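Local coordinates for Alpha/beta hydrolase fold protein (Chitinophaga pinensis, PDB 4PW0), which is an uncharacterised alpha/beta hydrolase fold protein that probably hydrolyses an as yet unidentified substrate with a serine nucleophile, at residues G47-L55 / R183-D194. Residues are numbered along the deposited sequence; the frame is centred on the assembly and turned at random.
Sequences GTLDNWDPL and RLYERTTDRDQD
Asp53 OD1 is gripped from opposite faces of its carboxylate: Arg183 NE donates to it at 2.8 Å, nearly straight at 172°, and Leu55 N at 3.0 Å. Asp53 is the N-cap residue of helix 54-61, and the bond from Leu55 N is its capping bond. Arg183 binds side-on, its NH2 reaching Asp53 OD2 at 2.7 Å from above the carboxylate plane; the same NH2 also donates to Tyr266 O. With CG anti to the backbone N (chi1 -175°), the Asp53 carboxylate reaches both the arginine and its own helix start. Leu55 CD1 lies across the arginine chain, 3.5 Å from Arg183 CD, while Pro54 CG rests on Arg183 O. In this alpha/beta hydrolase fold, the contact fastens the loop after strand 39-42 to the region where helix 171-184 gives way to loop and to the excursion that follows. Leu184 CD2 sits over the turn, 3.6 Å from both Asp50 O and Trp52 O. Farther along, Leu49 N donates to the anti lone pair of Asp192 OD2 at 3.0 Å. Leu76 N holds Asp192 OD1, and Arg29 pairs with Asp50 OD1. In one of its two conformers, Arg191 turns its guanidinium end-on to Leu184 O, gripping it with NH1 and NH2.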
loop_
_atom_site.group_PDB
_atom_site.type_symbol
_atom_site.label_atom_id
_atom_site.label_comp_id
_atom_site.label_asym_id
_atom_site.label_seq_id
_atom_site.Cartn_x
_atom_site.Cartn_y
_atom_site.Cartn_z
ATOM N N GLY A 47 -3.393 -1.855 25.533
ATOM C CA GLY A 47 -4.367 -0.836 25.114
ATOM C C GLY A 47 -5.753 -1.096 25.623
ATOM O O GLY A 47 -6.181 -2.241 25.746
ATOM N N THR A 48 -6.467 -0.005 25.845
ATOM C CA THR A 48 -7.886 -0.033 26.244
ATOM C C THR A 48 -8.697 0.692 25.196
ATOM O O THR A 48 -8.219 1.015 24.117
ATOM C CB THR A 48 -8.061 0.610 27.639
ATOM O OG1 THR A 48 -7.791 2.012 27.538
ATOM C CG2 THR A 48 -7.131 -0.070 28.659
ATOM N N LEU A 49 -9.982 0.914 25.486
ATOM C CA LEU A 49 -10.833 1.539 24.534
ATOM C C LEU A 49 -10.308 2.916 24.083
ATOM O O LEU A 49 -10.494 3.312 22.913
ATOM C CB LEU A 49 -12.254 1.738 25.071
ATOM C CG LEU A 49 -13.024 0.437 25.308
ATOM C CD1 LEU A 49 -14.232 0.688 26.211
ATOM C CD2 LEU A 49 -13.486 -0.175 23.987
ATOM N N ASP A 50 -9.642 3.612 25.022
ATOM C CA ASP A 50 -9.160 4.970 24.869
ATOM C C ASP A 50 -7.794 5.074 24.123
ATOM O O ASP A 50 -7.281 6.180 23.896
ATOM C CB ASP A 50 -9.054 5.632 26.266
ATOM C CG ASP A 50 -10.391 5.730 26.997
ATOM O OD1 ASP A 50 -11.480 5.889 26.350
ATOM O OD2 ASP A 50 -10.286 5.631 28.261
ATOM N N ASN A 51 -7.215 3.910 23.794
ATOM C CA ASN A 51 -5.967 3.892 22.991
ATOM C C ASN A 51 -6.227 3.854 21.509
ATOM O O ASN A 51 -5.306 3.972 20.695
ATOM C CB ASN A 51 -5.107 2.726 23.423
ATOM C CG ASN A 51 -4.545 2.936 24.814
ATOM O OD1 ASN A 51 -5.088 2.479 25.834
ATOM N ND2 ASN A 51 -3.454 3.723 24.876
ATOM N N TRP A 52 -7.496 3.677 21.090
ATOM C CA TRP A 52 -7.847 3.819 19.693
ATOM C C TRP A 52 -7.738 5.275 19.247
ATOM O O TRP A 52 -8.185 6.178 19.968
ATOM C CB TRP A 52 -9.249 3.270 19.389
ATOM C CG TRP A 52 -9.344 1.787 19.485
ATOM C CD1 TRP A 52 -9.944 1.055 20.499
ATOM C CD2 TRP A 52 -8.825 0.838 18.561
ATOM N NE1 TRP A 52 -9.785 -0.289 20.270
ATOM C CE2 TRP A 52 -9.135 -0.451 19.070
ATOM C CE3 TRP A 52 -8.134 0.930 17.345
ATOM C CZ2 TRP A 52 -8.714 -1.622 18.436
ATOM C CZ3 TRP A 52 -7.750 -0.225 16.706
ATOM C CH2 TRP A 52 -8.034 -1.493 17.258
ATOM N N ASP A 53 -7.213 5.488 18.050
ATOM C CA ASP A 53 -7.034 6.824 17.495
ATOM C C ASP A 53 -8.395 7.295 16.996
ATOM O O ASP A 53 -8.980 6.675 16.106
ATOM C CB ASP A 53 -6.056 6.714 16.338
ATOM C CG ASP A 53 -5.670 8.023 15.712
ATOM O OD1 ASP A 53 -6.325 9.085 15.955
ATOM O OD2 ASP A 53 -4.648 7.977 14.963
ATOM N N PRO A 54 -8.901 8.415 17.584
ATOM C CA PRO A 54 -10.189 8.911 17.087
ATOM C C PRO A 54 -10.230 9.262 15.609
ATOM O O PRO A 54 -11.263 9.078 14.971
ATOM C CB PRO A 54 -10.426 10.180 17.924
ATOM C CG PRO A 54 -9.120 10.593 18.442
ATOM C CD PRO A 54 -8.293 9.318 18.585
ATOM N N LEU A 55 -9.103 9.664 15.007
ATOM C CA LEU A 55 -9.150 9.884 13.570
ATOM C C LEU A 55 -9.475 8.626 12.787
ATOM O O LEU A 55 -10.145 8.652 11.763
ATOM C CB LEU A 55 -7.840 10.466 13.039
ATOM C CG LEU A 55 -7.669 11.944 13.087
ATOM C CD1 LEU A 55 -6.365 12.402 12.504
ATOM C CD2 LEU A 55 -8.819 12.662 12.395
ATOM N N ARG A 183 -4.231 13.424 20.167
ATOM C CA ARG A 183 -5.473 12.861 19.708
ATOM C C ARG A 183 -6.064 11.938 20.788
ATOM O O ARG A 183 -7.288 11.919 20.937
ATOM C CB ARG A 183 -5.314 12.138 18.396
ATOM C CG ARG A 183 -4.949 13.068 17.242
ATOM C CD ARG A 183 -5.253 12.574 15.861
ATOM N NE ARG A 183 -4.591 11.299 15.611
ATOM C CZ ARG A 183 -3.304 11.159 15.289
ATOM N NH1 ARG A 183 -2.511 12.214 15.171
ATOM N NH2 ARG A 183 -2.817 9.922 15.141
ATOM N N LEU A 184 -5.233 11.243 21.555
ATOM C CA LEU A 184 -5.695 10.325 22.630
ATOM C C LEU A 184 -6.252 11.089 23.838
ATOM O O LEU A 184 -6.922 10.509 24.693
ATOM C CB LEU A 184 -4.588 9.389 23.106
ATOM C CG LEU A 184 -4.125 8.431 21.989
ATOM C CD1 LEU A 184 -3.095 7.485 22.552
ATOM C CD2 LEU A 184 -5.220 7.638 21.335
ATOM N N TYR A 185 -6.026 12.417 23.855
ATOM C CA TYR A 185 -6.581 13.336 24.877
ATOM C C TYR A 185 -8.040 13.733 24.614
ATOM O O TYR A 185 -8.722 14.301 25.516
ATOM C CB TYR A 185 -5.692 14.547 25.017
ATOM C CG TYR A 185 -5.751 15.458 26.276
ATOM C CD1 TYR A 185 -5.448 14.966 27.536
ATOM C CD2 TYR A 185 -5.976 16.827 26.155
ATOM C CE1 TYR A 185 -5.419 15.811 28.662
ATOM C CE2 TYR A 185 -5.948 17.669 27.260
ATOM C CZ TYR A 185 -5.708 17.162 28.505
ATOM O OH TYR A 185 -5.658 18.006 29.635
ATOM N N GLU A 186 -8.481 13.521 23.403
ATOM C CA GLU A 186 -9.762 14.008 22.945
ATOM C C GLU A 186 -10.933 13.421 23.711
ATOM O O GLU A 186 -11.924 14.159 23.922
ATOM C CB GLU A 186 -9.968 13.782 21.450
ATOM C CG GLU A 186 -11.150 14.605 20.915
ATOM C CD GLU A 186 -11.973 13.955 19.882
ATOM O OE1 GLU A 186 -11.913 12.739 19.723
ATOM O OE2 GLU A 186 -12.712 14.678 19.217
ATOM N N ARG A 187 -10.824 12.158 24.148
ATOM C CA ARG A 187 -11.887 11.538 24.934
ATOM C C ARG A 187 -11.790 12.126 26.298
ATOM O O ARG A 187 -10.883 11.782 27.099
ATOM C CB ARG A 187 -11.746 9.997 24.963
ATOM C CG ARG A 187 -12.753 9.215 25.780
ATOM C CD ARG A 187 -13.980 8.781 25.014
ATOM N NE ARG A 187 -14.968 8.168 25.900
ATOM C CZ ARG A 187 -16.107 7.644 25.457
ATOM N NH1 ARG A 187 -16.415 7.663 24.175
ATOM N NH2 ARG A 187 -16.923 7.087 26.319
ATOM N N THR A 188 -12.788 12.955 26.624
ATOM C CA THR A 188 -12.778 13.654 27.921
ATOM C C THR A 188 -13.621 12.985 28.999
ATOM O O THR A 188 -13.370 13.085 30.196
ATOM C CB THR A 188 -13.320 15.069 27.768
ATOM O OG1 THR A 188 -14.668 15.036 27.269
ATOM C CG2 THR A 188 -12.457 15.859 26.827
ATOM N N THR A 189 -14.645 12.279 28.554
ATOM C CA THR A 189 -15.704 11.850 29.413
ATOM C C THR A 189 -15.936 10.332 29.341
ATOM O O THR A 189 -15.895 9.776 28.209
ATOM C CB THR A 189 -16.938 12.639 28.982
ATOM O OG1 THR A 189 -16.608 14.051 29.027
ATOM C CG2 THR A 189 -18.093 12.340 29.868
ATOM N N ASP A 190 -16.226 9.667 30.449
ATOM C CA ASP A 190 -16.580 8.222 30.438
ATOM C C ASP A 190 -15.434 7.433 29.809
ATOM O O ASP A 190 -15.616 6.656 28.883
ATOM C CB ASP A 190 -17.896 8.024 29.651
ATOM C CG ASP A 190 -18.486 6.597 29.673
ATOM O OD1 ASP A 190 -18.246 5.853 30.640
ATOM O OD2 ASP A 190 -19.286 6.264 28.690
ATOM N N ARG A 191 -14.241 7.693 30.322
ATOM C CA ARG A 191 -13.019 7.027 29.847
ATOM C C ARG A 191 -12.939 5.629 30.428
ATOM O O ARG A 191 -13.571 5.320 31.436
ATOM C CB ARG A 191 -11.778 7.895 30.176
ATOM C CG ARG A 191 -11.488 9.041 29.173
ATOM C CD ARG A 191 -10.109 9.747 29.318
ATOM N NE ARG A 191 -8.965 9.127 28.574
ATOM C CZ ARG A 191 -8.416 9.541 27.411
ATOM N NH1 ARG A 191 -8.764 10.652 26.804
ATOM N NH2 ARG A 191 -7.386 8.849 26.861
ATOM N N ASP A 192 -12.172 4.763 29.717
ATOM C CA ASP A 192 -11.947 3.409 30.187
ATOM C C ASP A 192 -10.954 3.427 31.360
ATOM O O ASP A 192 -10.276 4.454 31.608
ATOM C CB ASP A 192 -11.415 2.595 29.011
ATOM C CG ASP A 192 -11.593 1.120 29.149
ATOM O OD1 ASP A 192 -12.001 0.622 30.227
ATOM O OD2 ASP A 192 -11.341 0.462 28.082
ATOM N N GLN A 193 -10.940 2.350 32.123
ATOM C CA GLN A 193 -9.879 2.071 33.066
ATOM C C GLN A 193 -8.607 1.687 32.301
ATOM O O GLN A 193 -8.665 1.337 31.152
ATOM C CB GLN A 193 -10.268 0.916 33.980
ATOM C CG GLN A 193 -11.377 1.212 34.971
ATOM C CD GLN A 193 -11.694 0.020 35.873
ATOM O OE1 GLN A 193 -11.170 -1.097 35.701
ATOM N NE2 GLN A 193 -12.545 0.253 36.841
ATOM N N ASP A 194 -7.472 1.725 32.979
ATOM C CA ASP A 194 -6.224 1.219 32.401
ATOM C C ASP A 194 -6.296 -0.292 32.320
ATOM O O ASP A 194 -7.198 -0.932 32.901
ATOM C CB ASP A 194 -5.025 1.663 33.216
ATOM C CG ASP A 194 -4.839 3.174 33.219
ATOM O OD1 ASP A 194 -4.918 3.825 32.123
ATOM O OD2 ASP A 194 -4.589 3.672 34.345
#